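Local coordinates for aminotransferase, class III (Thermomicrobium roseum, PDB 6IO1), which probably transfers amino groups with pyridoxal phosphate as cofactor, as a thermostable (S)-enantioselective omega-transaminase of the class-III aminotransferase family, at residues Glu74-Gln79 with His327-Ala332; Gly59-Asn64 with Val423-Leu428. All coordinates share one frame; numbering follows the deposited sequence.

Contact 1: Glu74-Gln79 with His327-Ala332; sequences EAAREQ and HPVACA
Gln79 lies against the first turn of helix 328-344 and shows how a polar side chain can do apolar work along its length. Its CB meets the methyl of Ala332 at 4.0 Å. The next atom, CG, stands anti to the backbone N (chi1 -170°), which carries it to the start of the other helix, where it lies 3.6 Å from the carbonyl oxygen of Pro328 and also touches CG2 of Val329. A bend at chi2 (54°) then brings the amide to CB of Pro328, the two side chains crossing at about a right angle. There NE2 sits 3.7 Å from Pro328 CB, and its hydrogen bond goes to the carbonyl oxygen of Val83, just beyond the end of helix 70-82. Farther along, CB of Ala76 meets CG1 of Val329 at 3.9 Å, while Ala75 CB approaches the carbonyl oxygen of Ala332. The two short helical segments run roughly antiparallel, at 147°, with axes 8.6 Å apart, a spacing that suits the alanines between them. His327 caps the second helix weakly, ND1 accepting from the N-H groups of Val329 and Ala330; its NE2 bonds to the carbonyl oxygen of Gly294 of the second subunit. Ala76 packs on Met80 of that subunit and Val329 on its Tyr295, making the contact part of the dimer interface. Between these segments the contact rests on van der Waals packing, with no hydrogen bond across it.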
ATOM      1  N   GLU B  74      -6.956  -1.578  22.738  1.00 16.35           N
ATOM      2  CA  GLU B  74      -7.250  -2.880  23.330  1.00 17.29           C
ATOM      3  C   GLU B  74      -7.627  -3.901  22.267  1.00 16.69           C
ATOM      4  O   GLU B  74      -7.232  -5.070  22.352  1.00 18.13           O
ATOM      5  CB  GLU B  74      -8.371  -2.744  24.364  1.00 19.02           C
ATOM      6  CG  GLU B  74      -9.044  -4.060  24.735  1.00 22.29           C
ATOM      7  CD  GLU B  74      -8.116  -5.026  25.451  1.00 26.65           C
ATOM      8  OE1 GLU B  74      -7.038  -4.600  25.917  1.00 26.97           O
ATOM      9  OE2 GLU B  74      -8.465  -6.221  25.546  1.00 29.00           O
ATOM     10  N   ALA B  75      -8.384  -3.479  21.253  1.00 17.43           N
ATOM     11  CA  ALA B  75      -8.711  -4.385  20.158  1.00 17.93           C
ATOM     12  C   ALA B  75      -7.448  -4.849  19.444  1.00 15.62           C
ATOM     13  O   ALA B  75      -7.281  -6.045  19.164  1.00 16.01           O
ATOM     14  CB  ALA B  75      -9.667  -3.710  19.175  1.00 17.26           C
ATOM     15  N   ALA B  76      -6.541  -3.911  19.153  1.00 16.46           N
ATOM     16  CA  ALA B  76      -5.287  -4.269  18.499  1.00 16.90           C
ATOM     17  C   ALA B  76      -4.462  -5.216  19.360  1.00 15.68           C
ATOM     18  O   ALA B  76      -3.909  -6.196  18.855  1.00 16.25           O
ATOM     19  CB  ALA B  76      -4.487  -3.011  18.171  1.00 15.96           C
ATOM     20  N   ARG B  77      -4.365  -4.939  20.663  1.00 16.31           N
ATOM     21  CA  ARG B  77      -3.590  -5.799  21.554  1.00 16.51           C
ATOM     22  C   ARG B  77      -4.165  -7.211  21.591  1.00 17.59           C
ATOM     23  O   ARG B  77      -3.432  -8.201  21.462  1.00 17.42           O
ATOM     24  CB  ARG B  77      -3.557  -5.191  22.957  1.00 18.98           C
ATOM     25  CG  ARG B  77      -2.725  -5.962  23.965  1.00 22.08           C
ATOM     26  CD  ARG B  77      -3.309  -5.839  25.366  1.00 25.57           C
ATOM     27  NE  ARG B  77      -4.664  -6.377  25.450  1.00 24.19           N
ATOM     28  CZ  ARG B  77      -4.948  -7.672  25.550  1.00 25.35           C
ATOM     29  NH1 ARG B  77      -3.970  -8.564  25.602  1.00 25.44           N
ATOM     30  NH2 ARG B  77      -6.210  -8.074  25.619  1.00 25.88           N
ATOM     31  N   GLU B  78      -5.487  -7.316  21.755  1.00 18.40           N
ATOM     32  CA  GLU B  78      -6.144  -8.617  21.800  1.00 19.47           C
ATOM     33  C   GLU B  78      -5.900  -9.397  20.516  1.00 18.25           C
ATOM     34  O   GLU B  78      -5.516 -10.575  20.550  1.00 16.65           O
ATOM     35  CB  GLU B  78      -7.642  -8.424  22.039  1.00 23.32           C
ATOM     36  CG  GLU B  78      -8.419  -9.694  22.333  1.00 29.80           C
ATOM     37  CD  GLU B  78      -9.914  -9.502  22.168  1.00 35.11           C
ATOM     38  OE1 GLU B  78     -10.484  -8.639  22.867  1.00 38.77           O
ATOM     39  OE2 GLU B  78     -10.519 -10.209  21.337  1.00 35.65           O
ATOM     40  N   GLN B  79      -6.121  -8.752  19.366  1.00 15.37           N
ATOM     41  CA  GLN B  79      -5.942  -9.455  18.102  1.00 17.26           C
ATOM     42  C   GLN B  79      -4.487  -9.844  17.883  1.00 15.46           C
ATOM     43  O   GLN B  79      -4.209 -10.942  17.403  1.00 17.19           O
ATOM     44  CB  GLN B  79      -6.458  -8.613  16.936  1.00 15.54           C
ATOM     45  CG  GLN B  79      -6.513  -9.385  15.622  1.00 13.93           C
ATOM     46  CD  GLN B  79      -7.310 -10.674  15.734  1.00 16.35           C
ATOM     47  OE1 GLN B  79      -8.367 -10.712  16.366  1.00 17.16           O
ATOM     48  NE2 GLN B  79      -6.801 -11.741  15.127  1.00 14.43           N
ATOM     49  N   HIS B 327      -5.631  -7.577   6.803  1.00 13.04           N
ATOM     50  CA  HIS B 327      -4.828  -7.777   7.999  1.00 13.81           C
ATOM     51  C   HIS B 327      -5.731  -7.907   9.226  1.00 12.42           C
ATOM     52  O   HIS B 327      -6.561  -7.021   9.474  1.00 13.08           O
ATOM     53  CB  HIS B 327      -3.852  -6.613   8.176  1.00 14.78           C
ATOM     54  CG  HIS B 327      -2.785  -6.868   9.193  1.00 13.66           C
ATOM     55  ND1 HIS B 327      -2.982  -6.665  10.541  1.00 14.51           N
ATOM     56  CD2 HIS B 327      -1.512  -7.308   9.059  1.00 13.99           C
ATOM     57  CE1 HIS B 327      -1.876  -6.969  11.194  1.00 15.15           C
ATOM     58  NE2 HIS B 327      -0.968  -7.361  10.320  1.00 14.50           N
ATOM     59  N   PRO B 328      -5.608  -8.988  10.005  1.00 13.96           N
ATOM     60  CA  PRO B 328      -6.550  -9.201  11.120  1.00 13.86           C
ATOM     61  C   PRO B 328      -6.558  -8.082  12.148  1.00 14.91           C
ATOM     62  O   PRO B 328      -7.632  -7.707  12.636  1.00 14.43           O
ATOM     63  CB  PRO B 328      -6.066 -10.526  11.729  1.00 13.30           C
ATOM     64  CG  PRO B 328      -5.360 -11.218  10.609  1.00 14.44           C
ATOM     65  CD  PRO B 328      -4.689 -10.126   9.831  1.00 13.67           C
ATOM     66  N   VAL B 329      -5.391  -7.534  12.492  1.00 12.91           N
ATOM     67  CA  VAL B 329      -5.346  -6.451  13.468  1.00 13.32           C
ATOM     68  C   VAL B 329      -6.039  -5.213  12.918  1.00 12.57           C
ATOM     69  O   VAL B 329      -6.821  -4.555  13.620  1.00 13.87           O
ATOM     70  CB  VAL B 329      -3.888  -6.158  13.865  1.00 12.16           C
ATOM     71  CG1 VAL B 329      -3.832  -5.086  14.945  1.00 12.58           C
ATOM     72  CG2 VAL B 329      -3.207  -7.435  14.324  1.00 12.86           C
ATOM     73  N   ALA B 330      -5.770  -4.880  11.653  1.00 12.50           N
ATOM     74  CA  ALA B 330      -6.420  -3.734  11.029  1.00 12.40           C
ATOM     75  C   ALA B 330      -7.930  -3.911  10.996  1.00 12.24           C
ATOM     76  O   ALA B 330      -8.678  -2.975  11.295  1.00 13.40           O
ATOM     77  CB  ALA B 330      -5.874  -3.524   9.616  1.00 13.04           C
ATOM     78  N   CYS B 331      -8.399  -5.109  10.638  1.00 13.41           N
ATOM     79  CA  CYS B 331      -9.837  -5.352  10.560  1.00 14.94           C
ATOM     80  C   CYS B 331     -10.496  -5.300  11.937  1.00 14.55           C
ATOM     81  O   CYS B 331     -11.611  -4.785  12.074  1.00 15.60           O
ATOM     82  CB  CYS B 331     -10.100  -6.694   9.879  1.00 13.57           C
ATOM     83  SG  CYS B 331      -9.596  -6.738   8.143  1.00 14.72           S
ATOM     84  N   ALA B 332      -9.839  -5.845  12.964  1.00 13.15           N
ATOM     85  CA  ALA B 332     -10.394  -5.765  14.314  1.00 14.09           C
ATOM     86  C   ALA B 332     -10.483  -4.318  14.789  1.00 13.11           C
ATOM     87  O   ALA B 332     -11.502  -3.898  15.364  1.00 14.35           O
ATOM     88  CB  ALA B 332      -9.551  -6.598  15.279  1.00 14.37           C
TER

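Contact 2: Gly59-Asn64 with Val423-Leu428; sequences GLWNVN and VMAPPL
Beside the cofactor pocket, the side chain of Trp61 comes within about 4 Å of the bound pyridoxamine phosphate and also packs on the end of strand 421-424. Its six-membered ring carries the contact with that strand. CH2 is 3.5 Å from CG1 of Val423, and CE3 is equally close to the methyl of Ala425; both approaches are oblique to the ring. Val423 crosses the indole at about a right angle, and its CG1, anti to the backbone N (chi1 -177°), is the branch that touches. The rings of Trp61 and Phe57 also meet, with their planes inclined at about 55°.

Past the tryptophan the chain makes an inverse gamma turn centred on Val63, whose carbonyl oxygen comes 3.4 Å from CB of Pro427 and receives a CA-H...O contact from the same proline. At the far end Asn64 and Leu428 lie side by side, pointing the same way, with Asn64 CB 3.6 Å from Leu428 CG. One weak hydrogen bond links the backbones there: Leu428 N reaches the carbonyl oxygen of Asn64 at 2.8 Å, but the angle at the hydrogen is only 127°. The amide of Asn64 is held by Arg268, which donates to OD1 and, through another nitrogen, to the carbonyl oxygen of Pro426, tying both segments together.

Within 59-64, Asn62 OD1 accepts from Leu60 N at 2.8 Å from above its carbonyl plane, bracing the turn in which the Leu60 carbonyl oxygen bonds to Lys289 NZ. Segment 59-64, with Trp61 beside the cofactor and packed on the end of strand 421-424, and with Lys289 of the cofactor pocket close by, is in keeping with the active-site architecture of pyridoxal-phosphate-dependent class-III aminotransferases.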
ATOM      1  N   GLY B  59      -4.749  14.460  11.099  1.00 15.85           N
ATOM      2  CA  GLY B  59      -3.671  13.732  10.466  1.00 14.20           C
ATOM      3  C   GLY B  59      -3.681  13.968   8.971  1.00 14.41           C
ATOM      4  O   GLY B  59      -3.149  14.972   8.490  1.00 14.79           O
ATOM      5  N   LEU B  60      -4.290  13.041   8.226  1.00 14.10           N
ATOM      6  CA  LEU B  60      -4.450  13.158   6.777  1.00 15.13           C
ATOM      7  C   LEU B  60      -5.896  12.797   6.417  1.00 15.07           C
ATOM      8  O   LEU B  60      -6.158  11.776   5.779  1.00 14.38           O
ATOM      9  CB  LEU B  60      -3.444  12.274   6.040  1.00 13.99           C
ATOM     10  CG  LEU B  60      -1.989  12.744   6.091  1.00 11.94           C
ATOM     11  CD1 LEU B  60      -1.086  11.787   5.330  1.00 16.27           C
ATOM     12  CD2 LEU B  60      -1.864  14.155   5.542  1.00 16.79           C
ATOM     13  N   TRP B  61      -6.833  13.646   6.843  1.00 14.33           N
ATOM     14  CA  TRP B  61      -8.273  13.447   6.663  1.00 15.52           C
ATOM     15  C   TRP B  61      -8.777  12.152   7.298  1.00 14.98           C
ATOM     16  O   TRP B  61      -9.858  11.675   6.937  1.00 17.18           O
ATOM     17  CB  TRP B  61      -8.698  13.444   5.183  1.00 16.65           C
ATOM     18  CG  TRP B  61      -8.004  14.373   4.223  1.00 18.03           C
ATOM     19  CD1 TRP B  61      -6.735  14.255   3.735  1.00 17.79           C
ATOM     20  CD2 TRP B  61      -8.578  15.515   3.568  1.00 18.08           C
ATOM     21  NE1 TRP B  61      -6.471  15.269   2.848  1.00 22.20           N
ATOM     22  CE2 TRP B  61      -7.586  16.056   2.726  1.00 18.87           C
ATOM     23  CE3 TRP B  61      -9.827  16.142   3.626  1.00 17.69           C
ATOM     24  CZ2 TRP B  61      -7.802  17.195   1.952  1.00 20.79           C
ATOM     25  CZ3 TRP B  61     -10.039  17.272   2.857  1.00 16.59           C
ATOM     26  CH2 TRP B  61      -9.033  17.786   2.031  1.00 19.10           C
ATOM     27  N   ASN B  62      -8.046  11.547   8.237  1.00 14.44           N
ATOM     28  CA  ASN B  62      -8.355  10.169   8.606  1.00 13.22           C
ATOM     29  C   ASN B  62      -8.613   9.903  10.084  1.00 13.48           C
ATOM     30  O   ASN B  62      -9.239   8.882  10.384  1.00 15.34           O
ATOM     31  CB  ASN B  62      -7.238   9.223   8.135  1.00 16.06           C
ATOM     32  CG  ASN B  62      -5.872   9.616   8.648  1.00 14.62           C
ATOM     33  OD1 ASN B  62      -5.649  10.752   9.058  1.00 14.98           O
ATOM     34  ND2 ASN B  62      -4.939   8.672   8.616  1.00 14.82           N
ATOM     35  N   VAL B  63      -8.199  10.766  11.009  1.00 13.65           N
ATOM     36  CA  VAL B  63      -8.427  10.479  12.425  1.00 15.16           C
ATOM     37  C   VAL B  63      -9.836  10.928  12.795  1.00 14.32           C
ATOM     38  O   VAL B  63     -10.024  11.932  13.490  1.00 14.89           O
ATOM     39  CB  VAL B  63      -7.363  11.141  13.320  1.00 14.54           C
ATOM     40  CG1 VAL B  63      -7.483  10.631  14.751  1.00 13.47           C
ATOM     41  CG2 VAL B  63      -5.972  10.855  12.783  1.00 16.37           C
ATOM     42  N   ASN B  64     -10.835  10.183  12.316  1.00 16.76           N
ATOM     43  CA  ASN B  64     -12.221  10.634  12.400  1.00 16.11           C
ATOM     44  C   ASN B  64     -12.747  10.641  13.833  1.00 14.47           C
ATOM     45  O   ASN B  64     -13.415  11.596  14.243  1.00 18.22           O
ATOM     46  CB  ASN B  64     -13.098   9.769  11.497  1.00 14.35           C
ATOM     47  CG  ASN B  64     -12.848  10.035  10.025  1.00 16.57           C
ATOM     48  OD1 ASN B  64     -11.875  10.694   9.659  1.00 16.05           O
ATOM     49  ND2 ASN B  64     -13.729   9.526   9.171  1.00 16.33           N
ATOM     50  N   VAL B 423      -6.535  24.351   3.995  1.00 17.74           N
ATOM     51  CA  VAL B 423      -7.484  23.201   3.911  1.00 18.00           C
ATOM     52  C   VAL B 423      -7.645  22.619   5.319  1.00 17.37           C
ATOM     53  O   VAL B 423      -6.616  22.327   5.956  1.00 17.55           O
ATOM     54  CB  VAL B 423      -6.984  22.134   2.917  1.00 18.93           C
ATOM     55  CG1 VAL B 423      -7.977  20.990   2.776  1.00 18.77           C
ATOM     56  CG2 VAL B 423      -6.665  22.738   1.558  1.00 18.03           C
ATOM     57  N   MET B 424      -8.891  22.451   5.771  1.00 17.77           N
ATOM     58  CA  MET B 424      -9.150  21.921   7.136  1.00 16.99           C
ATOM     59  C   MET B 424     -10.005  20.650   7.070  1.00 17.26           C
ATOM     60  O   MET B 424     -11.058  20.673   6.405  1.00 19.52           O
ATOM     61  CB  MET B 424      -9.877  22.969   7.983  1.00 17.33           C
ATOM     62  CG  MET B 424      -9.020  24.174   8.317  1.00 20.06           C
ATOM     63  SD  MET B 424     -10.010  25.624   8.756  1.00 22.84           S
ATOM     64  CE  MET B 424     -10.650  26.082   7.146  1.00 21.10           C
ATOM     65  N   ALA B 425      -9.556  19.594   7.756  1.00 15.64           N
ATOM     66  CA  ALA B 425     -10.288  18.330   7.858  1.00 15.43           C
ATOM     67  C   ALA B 425     -10.210  17.833   9.295  1.00 15.64           C
ATOM     68  O   ALA B 425      -9.558  16.826   9.587  1.00 15.26           O
ATOM     69  CB  ALA B 425      -9.724  17.293   6.884  1.00 16.28           C
ATOM     70  N   PRO B 426     -10.889  18.516  10.244  1.00 14.95           N
ATOM     71  CA  PRO B 426     -10.822  18.165  11.671  1.00 15.29           C
ATOM     72  C   PRO B 426     -11.516  16.850  12.057  1.00 14.74           C
ATOM     73  O   PRO B 426     -12.342  16.374  11.299  1.00 14.39           O
ATOM     74  CB  PRO B 426     -11.522  19.346  12.360  1.00 15.84           C
ATOM     75  CG  PRO B 426     -12.484  19.861  11.315  1.00 17.56           C
ATOM     76  CD  PRO B 426     -11.761  19.666   9.998  1.00 16.47           C
ATOM     77  N   PRO B 427     -11.178  16.250  13.222  1.00 13.80           N
ATOM     78  CA  PRO B 427     -11.794  14.996  13.672  1.00 14.88           C
ATOM     79  C   PRO B 427     -13.309  15.183  13.833  1.00 15.57           C
ATOM     80  O   PRO B 427     -13.732  16.225  14.302  1.00 15.72           O
ATOM     81  CB  PRO B 427     -11.151  14.740  15.043  1.00 16.17           C
ATOM     82  CG  PRO B 427      -9.848  15.506  14.988  1.00 13.86           C
ATOM     83  CD  PRO B 427     -10.165  16.735  14.163  1.00 14.75           C
ATOM     84  N   LEU B 428     -14.080  14.159  13.455  1.00 16.10           N
ATOM     85  CA  LEU B 428     -15.537  14.239  13.471  1.00 16.61           C
ATOM     86  C   LEU B 428     -16.104  14.577  14.844  1.00 18.26           C
ATOM     87  O   LEU B 428     -17.289  14.913  14.938  1.00 19.69           O
ATOM     88  CB  LEU B 428     -16.147  12.923  12.980  1.00 16.08           C
ATOM     89  CG  LEU B 428     -15.663  12.327  11.654  1.00 15.53           C
ATOM     90  CD1 LEU B 428     -16.600  11.215  11.202  1.00 17.62           C
ATOM     91  CD2 LEU B 428     -15.533  13.387  10.570  1.00 16.25           C
TER

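The two contacts are separate: their centres lie 22 Å apart and their nearest atoms about 12 Å, without touching. Helices 58-61 and 70-82 follow one another in the chain, so the first segments of both contacts belong to one continuous part of the sequence, while their partners come from much later. Contact 2 lies about 10 Å from the centre of the chain and adjoins the cofactor, whereas contact 1 lies about 23 Å from that centre. The second subunit reaches both: its Met80 and Tyr295 pack on contact 1, and its Phe85 and Phe90 on contact 2. The second subunit therefore adjoins both the outer helix pair and the segment beside the cofactor.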